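Side-chain contacts in putative NADH-flavin reductase (Streptococcus pneumoniae TIGR4, PDB 4R01), which is a putative NADH-flavin reductase with an NAD(P)-binding Rossmann fold, and so probably uses a reduced nicotinamide dinucleotide to reduce flavin: residues N10-K15 with F155-E160; V28-R33 with S38-I43; I44-D47 with L51-D54; L96-A101 with I189-E194; L137-N142 with K202-L207. One frame throughout, in Å; residues are numbered along the deposited sequence.

How the interactions relate
Four of the five contacts reach the eight-stranded sheet. Interactions 2 and 3 share strand 42-45 at one margin, their centres about 12 Å apart, and are joined by probable hydrogen bonds from Ile44 N and Lys46 N to the carbonyls of Ala30 and Val32. Interactions 4 and 5 are also about 12 Å apart and touch between helix 184-196 and strand 203-209. Interaction 1 closes a long loop in the chain, with interactions 2 and 3 nested inside it; its segments alternate with those of interactions 4 and 5. Interactions 1 and 2 meet around one sulfate, consistent with a cofactor-phosphate site at the start of the Rossmann fold.

Interaction 1 (N10-K15 with F155-E160); sequences NGQAGK and FIPDGE. With SO4 (sulfate ion), chain C.
The flat carboxamide of Gln12 meets the pyrrolidine ring of Pro157, and it does so through its oxygen. OE1 of Gln12 comes in level with the ring at its CB-CG side, not over a face; Gln12 OE1 lies 3.4 Å from Pro157 CB, a plain van der Waals contact. The chain of Gln12 reaches outward from the helix start, with CG anti to the carbonyl carbon (chi1 -69°), and its last torsion (chi3 92°) turns the amide plane roughly across the chain. The other end of the amide looks to another chain: NE2 donates to the backbone O of Asp72 of the second subunit, which should fix the flip of the group. Pro71 of that subunit also packs on Pro157 and on the ring of Phe155, while Tyr184 and Tyr187 meet the Phe155 ring within the same chain, Tyr187 edge-to-face.

At the far end of segment 10-15 a sulfate, probably from the crystallisation liquor, accepts a hydrogen bond from the backbone N of Asn10 to O1 (3.1 Å, 156° at the hydrogen) and a weak one from Asn10 ND2 to O4 (3.5 Å). Asn10 OD1 is held by Lys37 N, while the ND2 bonds, to the sulfate and to Glu35 O, are both weak. Lys15 N bonds back to Gly11 O at 3.0 Å, the first turn of helix 12-24. The arrangement is consistent with the glycine-rich dinucleotide-binding loop of a Rossmann fold, the sulfate perhaps marking where a cofactor phosphate could lie.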
# COMPACT_ATOMS: atom_id res chain seq x y z
N ASN A 10 5.42 -33.42 -10.38
CA ASN A 10 6.85 -33.10 -10.29
C ASN A 10 7.09 -31.62 -10.04
O ASN A 10 8.18 -31.22 -9.62
CB ASN A 10 7.58 -33.55 -11.55
CG ASN A 10 7.85 -35.03 -11.57
OD1 ASN A 10 8.04 -35.65 -10.52
ND2 ASN A 10 7.87 -35.62 -12.76
N GLY A 11 6.07 -30.81 -10.31
CA GLY A 11 6.14 -29.39 -10.03
C GLY A 11 6.28 -29.16 -8.54
O GLY A 11 5.99 -30.04 -7.74
N GLN A 12 6.73 -27.96 -8.17
CA GLN A 12 6.98 -27.65 -6.77
C GLN A 12 5.68 -27.70 -5.96
O GLN A 12 5.66 -28.22 -4.84
CB GLN A 12 7.65 -26.28 -6.64
CG GLN A 12 9.08 -26.27 -7.18
CD GLN A 12 9.66 -24.87 -7.29
OE1 GLN A 12 10.31 -24.38 -6.36
NE2 GLN A 12 9.45 -24.23 -8.43
N ALA A 13 4.61 -27.17 -6.52
CA ALA A 13 3.31 -27.20 -5.85
C ALA A 13 2.73 -28.60 -5.87
O ALA A 13 2.15 -29.06 -4.89
CB ALA A 13 2.35 -26.21 -6.49
N GLY A 14 2.90 -29.28 -7.00
CA GLY A 14 2.38 -30.62 -7.18
C GLY A 14 2.88 -31.63 -6.16
O GLY A 14 2.09 -32.36 -5.57
N LYS A 15 4.19 -31.66 -5.96
CA LYS A 15 4.77 -32.62 -5.02
C LYS A 15 4.53 -32.19 -3.58
O LYS A 15 4.56 -33.01 -2.67
CB LYS A 15 6.26 -32.82 -5.29
CG LYS A 15 7.10 -31.57 -5.19
CD LYS A 15 8.48 -31.79 -5.79
CE LYS A 15 9.20 -32.93 -5.10
NZ LYS A 15 10.54 -33.16 -5.70
N PHE A 155 3.33 -16.25 -2.94
CA PHE A 155 3.27 -17.69 -2.88
C PHE A 155 4.69 -18.23 -2.92
O PHE A 155 5.39 -18.10 -3.89
CB PHE A 155 2.48 -18.18 -4.08
CG PHE A 155 1.91 -19.53 -3.97
CD1 PHE A 155 1.68 -20.12 -2.75
CD2 PHE A 155 1.59 -20.22 -5.09
CE1 PHE A 155 1.14 -21.36 -2.67
CE2 PHE A 155 1.05 -21.46 -5.01
CZ PHE A 155 0.82 -22.03 -3.80
N ILE A 156 5.12 -18.83 -1.83
CA ILE A 156 6.53 -19.14 -1.65
C ILE A 156 6.81 -20.65 -1.59
O ILE A 156 6.37 -21.33 -0.66
CB ILE A 156 7.07 -18.48 -0.36
CG1 ILE A 156 6.73 -16.98 -0.36
CG2 ILE A 156 8.57 -18.68 -0.24
CD1 ILE A 156 6.73 -16.35 1.02
N PRO A 157 7.54 -21.16 -2.59
CA PRO A 157 7.89 -22.58 -2.77
C PRO A 157 8.46 -23.25 -1.52
O PRO A 157 7.89 -24.21 -1.02
CB PRO A 157 8.94 -22.54 -3.88
CG PRO A 157 8.56 -21.36 -4.69
CD PRO A 157 8.06 -20.34 -3.70
N ASP A 158 9.59 -22.75 -1.02
CA ASP A 158 10.23 -23.37 0.13
C ASP A 158 10.02 -22.54 1.39
O ASP A 158 10.88 -22.52 2.28
CB ASP A 158 11.71 -23.58 -0.14
CG ASP A 158 11.96 -24.54 -1.29
OD1 ASP A 158 11.76 -25.76 -1.09
OD2 ASP A 158 12.34 -24.08 -2.39
N GLY A 159 8.88 -21.87 1.47
CA GLY A 159 8.52 -21.10 2.64
C GLY A 159 8.32 -21.99 3.85
O GLY A 159 8.06 -23.19 3.73
N GLU A 160 8.45 -21.40 5.04
CA GLU A 160 8.30 -22.12 6.29
C GLU A 160 6.90 -22.70 6.44
O GLU A 160 5.90 -22.03 6.20
CB GLU A 160 8.62 -21.18 7.47
CG GLU A 160 8.51 -21.82 8.84
CD GLU A 160 8.88 -20.87 9.97
OE1 GLU A 160 9.34 -19.75 9.68
OE2 GLU A 160 8.69 -21.24 11.15
S SO4 C . 5.35 -32.87 -14.51
O1 SO4 C . 4.92 -33.70 -13.39
O2 SO4 C . 4.27 -32.78 -15.49
O3 SO4 C . 5.69 -31.54 -14.02
O4 SO4 C . 6.53 -33.47 -15.13

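Interaction 2 (V28-R33 with S38-I43); sequences VTAIVR and SQAESI. With SO4 (sulfate ion), chain C.
Ala30 and Ser42 join two parallel strands of the Rossmann sheet, the outer strand 42-45 lying against strand 27-32. Ala30 N donates to Ser42 O at 2.7 Å, while Val28 O takes two weak bonds, from Glu41 N and Ser42 N. CA-H...O contacts run from Thr29 CA to Ser42 O and from Ile43 CA to Ala30 O.

Packing is close on the side of Ala30 and Ile43. The methyl CB of Ala30 sits 3.5 Å from Ala40 CB, and Ala40 in turn rests on Val18 of helix 12-24. Further along, CG2 of Val32 meets CG2 of Ile43 at 3.6 Å, one methyl from each branched chain making the touch.

The opposite face, with Thr29 and Ser42, is looser. Thr29 OG1 is 4.2 Å from Ser42 CB, and a water spans the two hydroxyls, 3.0 Å from Ser42 OG and weakly bound to Thr29 OG1.

Beyond the strand end, Arg33 shares the sulfate with Asn10 N. The backbone N of Arg33 donates to sulfate O4 at 3.3 Å, and a bend at chi3 (-63°) brings Arg33 NE within 3.1 Å of sulfate O2 in a weak bond.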
# COMPACT_ATOMS: atom_id res chain seq x y z
N VAL A 28 -2.13 -41.96 -3.65
CA VAL A 28 -1.97 -40.90 -4.64
C VAL A 28 -1.34 -41.40 -5.93
O VAL A 28 -0.28 -42.03 -5.91
CB VAL A 28 -1.12 -39.74 -4.07
CG1 VAL A 28 -1.07 -38.59 -5.06
CG2 VAL A 28 -1.68 -39.28 -2.74
N THR A 29 -1.99 -41.12 -7.05
CA THR A 29 -1.44 -41.39 -8.36
C THR A 29 -0.84 -40.12 -8.94
O THR A 29 -1.52 -39.09 -9.02
CB THR A 29 -2.51 -41.94 -9.33
OG1 THR A 29 -2.96 -43.22 -8.88
CG2 THR A 29 -1.94 -42.07 -10.74
N ALA A 30 0.42 -40.18 -9.33
CA ALA A 30 1.07 -39.03 -9.95
C ALA A 30 1.00 -39.12 -11.47
O ALA A 30 1.45 -40.10 -12.07
CB ALA A 30 2.52 -38.93 -9.51
N ILE A 31 0.41 -38.11 -12.09
CA ILE A 31 0.40 -38.02 -13.54
C ILE A 31 1.45 -37.00 -13.97
O ILE A 31 1.29 -35.80 -13.75
CB ILE A 31 -0.99 -37.63 -14.07
CG1 ILE A 31 -2.01 -38.70 -13.65
CG2 ILE A 31 -0.96 -37.47 -15.58
CD1 ILE A 31 -3.42 -38.44 -14.16
N VAL A 32 2.53 -37.50 -14.56
CA VAL A 32 3.70 -36.69 -14.84
C VAL A 32 4.18 -36.85 -16.28
O VAL A 32 3.68 -37.69 -17.03
CB VAL A 32 4.87 -37.05 -13.90
CG1 VAL A 32 4.50 -36.74 -12.46
CG2 VAL A 32 5.23 -38.52 -14.05
N ARG A 33 5.17 -36.04 -16.66
CA ARG A 33 5.72 -36.07 -18.01
C ARG A 33 7.10 -36.72 -18.04
O ARG A 33 7.48 -37.34 -19.03
CB ARG A 33 5.79 -34.66 -18.59
CG ARG A 33 4.43 -33.99 -18.75
CD ARG A 33 4.57 -32.55 -19.23
NE ARG A 33 5.28 -31.72 -18.27
CZ ARG A 33 5.55 -30.43 -18.45
NH1 ARG A 33 5.17 -29.82 -19.56
NH2 ARG A 33 6.20 -29.74 -17.51
N SER A 38 8.31 -37.15 -7.02
CA SER A 38 7.39 -37.06 -5.89
C SER A 38 7.37 -38.37 -5.09
O SER A 38 7.97 -39.37 -5.49
CB SER A 38 5.98 -36.72 -6.36
OG SER A 38 5.41 -37.79 -7.09
N GLN A 39 6.67 -38.34 -3.96
CA GLN A 39 6.58 -39.50 -3.08
C GLN A 39 5.39 -40.38 -3.44
O GLN A 39 4.95 -41.20 -2.64
CB GLN A 39 6.46 -39.06 -1.62
CG GLN A 39 7.68 -38.37 -1.05
CD GLN A 39 7.48 -37.97 0.39
OE1 GLN A 39 6.39 -38.11 0.94
NE2 GLN A 39 8.54 -37.45 1.02
N ALA A 40 4.87 -40.21 -4.65
CA ALA A 40 3.60 -40.82 -5.03
C ALA A 40 3.69 -42.34 -5.22
O ALA A 40 4.71 -42.86 -5.66
CB ALA A 40 3.07 -40.16 -6.28
N GLU A 41 2.58 -43.02 -4.96
CA GLU A 41 2.55 -44.46 -5.08
C GLU A 41 2.64 -44.97 -6.50
O GLU A 41 3.62 -45.57 -6.90
CB GLU A 41 1.19 -44.91 -4.48
CG GLU A 41 0.61 -46.23 -4.97
CD GLU A 41 -0.76 -46.51 -4.39
OE1 GLU A 41 -1.71 -45.87 -4.86
OE2 GLU A 41 -0.89 -47.35 -3.48
N SER A 42 1.65 -44.59 -7.30
CA SER A 42 1.64 -45.03 -8.69
C SER A 42 1.82 -43.86 -9.65
O SER A 42 1.35 -42.76 -9.41
CB SER A 42 0.34 -45.76 -9.00
OG SER A 42 0.02 -46.67 -7.96
N ILE A 43 2.50 -44.13 -10.76
CA ILE A 43 2.84 -43.08 -11.71
C ILE A 43 2.26 -43.36 -13.10
O ILE A 43 2.41 -44.45 -13.64
CB ILE A 43 4.37 -42.90 -11.84
CG1 ILE A 43 4.96 -42.42 -10.51
CG2 ILE A 43 4.71 -41.94 -12.96
CD1 ILE A 43 5.45 -43.52 -9.61
S SO4 C . 5.35 -32.87 -14.51
O1 SO4 C . 4.92 -33.70 -13.39
O2 SO4 C . 4.27 -32.78 -15.49
O3 SO4 C . 5.69 -31.54 -14.02
O4 SO4 C . 6.53 -33.47 -15.13
O HOH W 1 -2.98 -46.59 -8.30

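Interaction 3 (I44-D47 with L51-D54); sequences IKKD and LTKD
Lys46 stretches across to Leu51 and Thr52, where the Rossmann chain leaves outer strand 42-45 for the short helix 53-56, on the crossover that leads to strand 61-64. Its CG stands anti to the backbone N (chi1 -161°) and every later torsion is extended, which makes the side chain a straight rod over the start of the helix.

The rod meets its two neighbours at different inclinations. Against Leu51 it passes at a slant, the CD methylene of Lys46 4.1 Å from the CD2 methyl of Leu51; Leu51 is buried, packed also on Ile31 of the sheet and Leu87 of helix 76-88. The side chain of Thr52 is set nearly square to the rod, with Lys46 NZ 3.9 Å from the CG2 methyl of Thr52. Apolar carbon thus lines the shaft, while the ammonium finds its charge partner just beyond, in a salt bridge to Asp55 OD2.

That same carboxylate oxygen accepts Thr52 N, and Thr52, at the N-cap, uses its own side chain to cap a backbone N further along: a reciprocal arrangement of the capping-box kind. Thr52 N and Lys46 NZ therefore both hold Asp55 OD2.

Just before Leu51, in the connecting loop, Asp47 OD2 bonds to Phe49 N in an Asx turn, and Asp47 O lies 3.6 Å from Leu51 N.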
# COMPACT_ATOMS: atom_id res chain seq x y z
N ILE A 44 1.59 -42.35 -13.65
CA ILE A 44 1.19 -42.39 -15.04
C ILE A 44 2.03 -41.39 -15.81
O ILE A 44 1.77 -40.18 -15.75
CB ILE A 44 -0.31 -42.07 -15.22
CG1 ILE A 44 -1.17 -42.98 -14.34
CG2 ILE A 44 -0.72 -42.20 -16.68
CD1 ILE A 44 -2.65 -42.68 -14.42
N LYS A 45 3.05 -41.86 -16.51
CA LYS A 45 3.85 -40.97 -17.33
C LYS A 45 3.16 -40.78 -18.67
O LYS A 45 3.18 -41.65 -19.53
CB LYS A 45 5.27 -41.51 -17.54
CG LYS A 45 6.13 -40.58 -18.38
CD LYS A 45 7.58 -41.03 -18.46
CE LYS A 45 8.23 -41.06 -17.09
NZ LYS A 45 9.68 -41.41 -17.18
N LYS A 46 2.55 -39.61 -18.82
CA LYS A 46 1.72 -39.35 -19.99
C LYS A 46 1.59 -37.84 -20.17
O LYS A 46 1.62 -37.09 -19.19
CB LYS A 46 0.35 -40.00 -19.82
CG LYS A 46 -0.43 -40.17 -21.10
CD LYS A 46 -1.72 -40.94 -20.84
CE LYS A 46 -2.43 -41.29 -22.14
NZ LYS A 46 -3.72 -41.99 -21.91
N ASP A 47 1.45 -37.40 -21.41
CA ASP A 47 1.22 -35.98 -21.66
C ASP A 47 -0.18 -35.63 -21.20
O ASP A 47 -1.14 -36.36 -21.47
CB ASP A 47 1.41 -35.64 -23.14
CG ASP A 47 1.30 -34.15 -23.40
OD1 ASP A 47 2.30 -33.43 -23.18
OD2 ASP A 47 0.21 -33.69 -23.82
N LEU A 51 -4.54 -37.40 -21.98
CA LEU A 51 -5.28 -38.16 -20.99
C LEU A 51 -6.67 -38.55 -21.50
O LEU A 51 -7.29 -37.81 -22.27
CB LEU A 51 -5.42 -37.37 -19.69
CG LEU A 51 -4.18 -37.20 -18.81
CD1 LEU A 51 -4.47 -36.23 -17.68
CD2 LEU A 51 -3.73 -38.54 -18.25
N THR A 52 -7.14 -39.71 -21.07
CA THR A 52 -8.47 -40.18 -21.42
C THR A 52 -9.32 -40.32 -20.17
O THR A 52 -8.82 -40.19 -19.05
CB THR A 52 -8.42 -41.54 -22.15
OG1 THR A 52 -8.07 -42.57 -21.22
CG2 THR A 52 -7.38 -41.50 -23.27
N LYS A 53 -10.61 -40.59 -20.34
CA LYS A 53 -11.49 -40.82 -19.20
C LYS A 53 -11.02 -42.04 -18.41
O LYS A 53 -11.07 -42.05 -17.19
CB LYS A 53 -12.94 -41.01 -19.65
CG LYS A 53 -13.46 -39.89 -20.53
CD LYS A 53 -14.95 -40.05 -20.80
CE LYS A 53 -15.44 -38.98 -21.76
NZ LYS A 53 -16.92 -39.01 -21.93
N ASP A 54 -10.56 -43.06 -19.13
CA ASP A 54 -10.07 -44.27 -18.49
C ASP A 54 -8.83 -44.02 -17.64
O ASP A 54 -8.49 -44.83 -16.77
CB ASP A 54 -9.78 -45.34 -19.55
CG ASP A 54 -11.05 -45.93 -20.15
OD1 ASP A 54 -12.12 -45.82 -19.50
OD2 ASP A 54 -10.98 -46.50 -21.26

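Interaction 4 (L96-A101 with I189-E194); sequences LVVGGA and IGLVDE
Leu191 carries its CG anti to the backbone N (chi1 -171°), pushing its branch out from the helix toward Leu96, whose own CG lies anti to the carbonyl carbon (chi1 -86°) and points back. The two leucines lie alongside with their ends pointing opposite ways: the CD2 methyl of Leu96 comes within 3.9 Å of both CD2 and CG of Leu191. A chi2 of 145°, away from the usual staggered values, turns the other methyl of Leu191 toward Val98, two residues on in the strand, so that Leu191 CD1 lies 4.1 Å from CG2 of Val98. The valine is set nearly square to this leucine, and its methyls also meet Ile17 and Tyr187.

This is one face of the Rossmann sandwich: strand 94-98, in the middle of the sheet, is covered here by helices 12-24 and 184-196, while Val97 turns to the other face and packs on helix 125-138. Leu195, one turn after Leu191, also touches Leu96.

Toward the end of the helix segment, Glu194 OE2 forms a salt bridge with Arg94 and Glu194 OE1 is hydrogen-bonded to His200 ND1, while Asp193 pairs with Arg24.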
# COMPACT_ATOMS: atom_id res chain seq x y z
N LEU A 96 -10.00 -30.24 -8.44
CA LEU A 96 -9.41 -29.07 -7.81
C LEU A 96 -8.30 -28.48 -8.66
O LEU A 96 -7.53 -29.22 -9.28
CB LEU A 96 -8.86 -29.42 -6.42
CG LEU A 96 -9.84 -29.35 -5.24
CD1 LEU A 96 -10.90 -30.44 -5.33
CD2 LEU A 96 -9.08 -29.45 -3.93
N VAL A 97 -8.23 -27.16 -8.69
CA VAL A 97 -7.20 -26.47 -9.46
C VAL A 97 -6.34 -25.59 -8.57
O VAL A 97 -6.85 -24.80 -7.78
CB VAL A 97 -7.82 -25.58 -10.57
CG1 VAL A 97 -6.73 -24.88 -11.36
CG2 VAL A 97 -8.70 -26.41 -11.49
N VAL A 98 -5.02 -25.75 -8.68
CA VAL A 98 -4.10 -24.82 -8.06
C VAL A 98 -4.08 -23.55 -8.89
O VAL A 98 -3.52 -23.52 -9.98
CB VAL A 98 -2.68 -25.39 -7.95
CG1 VAL A 98 -1.74 -24.36 -7.35
CG2 VAL A 98 -2.69 -26.67 -7.12
N GLY A 99 -4.71 -22.50 -8.37
CA GLY A 99 -4.93 -21.30 -9.15
C GLY A 99 -3.97 -20.16 -8.87
O GLY A 99 -2.86 -20.37 -8.38
N GLY A 100 -4.41 -18.95 -9.18
CA GLY A 100 -3.62 -17.75 -8.94
C GLY A 100 -4.37 -16.78 -8.05
O GLY A 100 -5.58 -16.90 -7.85
N ALA A 101 -3.64 -15.81 -7.50
CA ALA A 101 -4.23 -14.81 -6.62
C ALA A 101 -4.74 -13.60 -7.40
O ALA A 101 -5.57 -12.84 -6.92
CB ALA A 101 -3.23 -14.37 -5.56
N ILE A 189 -1.54 -28.08 2.82
CA ILE A 189 -2.33 -28.44 3.99
C ILE A 189 -3.78 -27.98 3.83
O ILE A 189 -4.71 -28.75 4.05
CB ILE A 189 -1.74 -27.85 5.28
CG1 ILE A 189 -0.35 -28.44 5.55
CG2 ILE A 189 -2.66 -28.10 6.46
CD1 ILE A 189 0.28 -27.95 6.84
N GLY A 190 -3.95 -26.73 3.43
CA GLY A 190 -5.28 -26.17 3.24
C GLY A 190 -6.04 -26.85 2.12
O GLY A 190 -7.24 -27.10 2.24
N LEU A 191 -5.34 -27.16 1.04
CA LEU A 191 -5.97 -27.79 -0.12
C LEU A 191 -6.45 -29.21 0.20
O LEU A 191 -7.54 -29.61 -0.21
CB LEU A 191 -5.00 -27.79 -1.30
CG LEU A 191 -5.55 -28.21 -2.67
CD1 LEU A 191 -4.87 -27.41 -3.77
CD2 LEU A 191 -5.36 -29.70 -2.90
N VAL A 192 -5.63 -29.97 0.92
CA VAL A 192 -6.00 -31.34 1.30
C VAL A 192 -7.13 -31.32 2.34
O VAL A 192 -7.96 -32.24 2.38
CB VAL A 192 -4.78 -32.13 1.84
CG1 VAL A 192 -5.19 -33.53 2.26
CG2 VAL A 192 -3.70 -32.20 0.78
N ASP A 193 -7.17 -30.28 3.16
CA ASP A 193 -8.26 -30.11 4.11
C ASP A 193 -9.59 -29.95 3.38
O ASP A 193 -10.61 -30.48 3.80
CB ASP A 193 -8.02 -28.90 5.02
CG ASP A 193 -6.96 -29.16 6.07
OD1 ASP A 193 -6.55 -30.33 6.22
OD2 ASP A 193 -6.54 -28.19 6.75
N GLU A 194 -9.56 -29.21 2.27
CA GLU A 194 -10.74 -29.03 1.44
C GLU A 194 -11.11 -30.34 0.73
O GLU A 194 -12.24 -30.53 0.30
CB GLU A 194 -10.50 -27.90 0.43
CG GLU A 194 -11.61 -27.70 -0.60
CD GLU A 194 -12.94 -27.31 0.03
OE1 GLU A 194 -12.93 -26.62 1.07
OE2 GLU A 194 -13.99 -27.72 -0.51

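Interaction 5 (L137-N142 with K202-L207); sequences LLRTKN and KERISL
Among the hydrogen bonds, the direct one is from Lys202 to Asn142: the extended lysine lays its NZ 2.6 Å from the backbone O of Asn142, though Asn142 is poorly ordered and the exact geometry is uncertain. Within segment 137-142, Leu137 O receives two donors from the same face of its plane, Thr140 OG1 at 2.6 Å and Thr140 N at 3.3 Å, beside the type I turn Leu138-Lys141.

One water adds a bridge. It accepts from Arg139 NH1 at 2.7 Å, in the plane of the guanidinium at its edge, and gives a weak bond to Lys202 O.

The charged contact brings two arginines together. Arg139 NH2 lies over one face of the Arg204 guanidinium, 4.3 Å from Arg204 NH2, which itself sits near the plane of the Arg139 group at its edge. Glu170 OE2 is shared, forming salt bridges with Arg139 NH2 and Arg204 NE, while Arg204 NH2 also donates to Ser103 O.

Thus the chain after helix 125-138 is joined to the start of the last strand region by one direct bond, a water and the shared Glu170, whose carboxylate probably offsets the two positive charges.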
# COMPACT_ATOMS: atom_id res chain seq x y z
N LEU A 137 -13.51 -19.80 -17.30
CA LEU A 137 -14.00 -20.91 -18.11
C LEU A 137 -14.66 -21.97 -17.23
O LEU A 137 -15.63 -22.61 -17.64
CB LEU A 137 -12.86 -21.52 -18.92
CG LEU A 137 -13.23 -22.55 -19.99
CD1 LEU A 137 -14.26 -21.97 -20.95
CD2 LEU A 137 -11.99 -23.00 -20.74
N LEU A 138 -14.15 -22.14 -16.02
CA LEU A 138 -14.69 -23.13 -15.09
C LEU A 138 -16.12 -22.80 -14.66
O LEU A 138 -16.94 -23.70 -14.48
CB LEU A 138 -13.79 -23.25 -13.85
CG LEU A 138 -12.61 -24.21 -13.95
CD1 LEU A 138 -11.69 -24.06 -12.74
CD2 LEU A 138 -13.09 -25.65 -14.07
N ARG A 139 -16.42 -21.51 -14.49
CA ARG A 139 -17.74 -21.11 -14.02
C ARG A 139 -18.85 -21.50 -15.01
O ARG A 139 -20.01 -21.62 -14.63
CB ARG A 139 -17.79 -19.61 -13.76
CG ARG A 139 -16.79 -19.14 -12.72
CD ARG A 139 -17.17 -17.78 -12.18
NE ARG A 139 -16.10 -17.18 -11.39
CZ ARG A 139 -15.90 -17.41 -10.10
NH1 ARG A 139 -16.69 -18.24 -9.44
NH2 ARG A 139 -14.90 -16.81 -9.47
N THR A 140 -18.48 -21.70 -16.27
CA THR A 140 -19.44 -22.08 -17.29
C THR A 140 -19.65 -23.59 -17.32
O THR A 140 -20.55 -24.09 -18.00
CB THR A 140 -19.00 -21.60 -18.69
OG1 THR A 140 -17.79 -22.27 -19.06
CG2 THR A 140 -18.76 -20.10 -18.68
N LYS A 141 -18.82 -24.32 -16.59
CA LYS A 141 -18.93 -25.77 -16.51
C LYS A 141 -19.94 -26.18 -15.45
O LYS A 141 -19.59 -26.39 -14.29
CB LYS A 141 -17.57 -26.41 -16.23
CG LYS A 141 -16.51 -26.09 -17.27
CD LYS A 141 -17.04 -26.28 -18.69
CE LYS A 141 -15.96 -26.03 -19.73
NZ LYS A 141 -16.51 -26.08 -21.11
N ASN A 142 -21.20 -26.29 -15.86
CA ASN A 142 -22.30 -26.57 -14.94
C ASN A 142 -22.22 -27.96 -14.31
O ASN A 142 -22.45 -28.12 -13.11
CB ASN A 142 -23.64 -26.42 -15.67
CG ASN A 142 -23.65 -25.23 -16.61
OD1 ASN A 142 -23.29 -25.35 -17.78
ND2 ASN A 142 -24.08 -24.07 -16.11
N LYS A 202 -18.03 -26.17 -7.01
CA LYS A 202 -18.33 -25.21 -8.07
C LYS A 202 -18.14 -23.76 -7.60
O LYS A 202 -18.96 -22.89 -7.91
CB LYS A 202 -19.74 -25.41 -8.62
CG LYS A 202 -20.02 -26.81 -9.12
CD LYS A 202 -21.42 -26.90 -9.72
CE LYS A 202 -21.81 -28.33 -10.01
NZ LYS A 202 -23.17 -28.40 -10.60
N GLU A 203 -17.08 -23.52 -6.85
CA GLU A 203 -16.74 -22.17 -6.42
C GLU A 203 -15.25 -22.06 -6.11
O GLU A 203 -14.54 -23.07 -6.06
CB GLU A 203 -17.57 -21.76 -5.21
CG GLU A 203 -17.57 -22.77 -4.07
CD GLU A 203 -18.30 -22.25 -2.84
OE1 GLU A 203 -17.85 -21.25 -2.25
OE2 GLU A 203 -19.33 -22.85 -2.46
N ARG A 204 -14.77 -20.84 -5.91
CA ARG A 204 -13.36 -20.63 -5.60
C ARG A 204 -13.13 -20.28 -4.14
O ARG A 204 -13.81 -19.42 -3.57
CB ARG A 204 -12.76 -19.52 -6.46
CG ARG A 204 -11.44 -19.04 -5.87
CD ARG A 204 -10.82 -17.90 -6.62
NE ARG A 204 -11.65 -16.71 -6.62
CZ ARG A 204 -11.29 -15.59 -7.23
NH1 ARG A 204 -10.13 -15.54 -7.85
NH2 ARG A 204 -12.08 -14.53 -7.21
N ILE A 205 -12.15 -20.95 -3.54
CA ILE A 205 -11.67 -20.58 -2.22
C ILE A 205 -10.27 -19.99 -2.33
O ILE A 205 -9.61 -20.12 -3.36
CB ILE A 205 -11.64 -21.79 -1.27
CG1 ILE A 205 -10.77 -22.90 -1.86
CG2 ILE A 205 -13.06 -22.29 -1.03
CD1 ILE A 205 -10.69 -24.13 -1.00
N SER A 206 -9.81 -19.35 -1.26
CA SER A 206 -8.46 -18.80 -1.23
C SER A 206 -7.77 -19.13 0.09
O SER A 206 -8.42 -19.29 1.13
CB SER A 206 -8.49 -17.28 -1.44
OG SER A 206 -9.34 -16.65 -0.51
N LEU A 207 -6.44 -19.24 0.05
CA LEU A 207 -5.66 -19.63 1.23
C LEU A 207 -4.56 -18.62 1.53
O LEU A 207 -4.04 -17.97 0.62
CB LEU A 207 -5.06 -21.02 1.02
CG LEU A 207 -6.07 -22.16 0.85
CD1 LEU A 207 -5.37 -23.45 0.44
CD2 LEU A 207 -6.84 -22.35 2.14
O HOH W 2 -18.87 -19.83 -9.43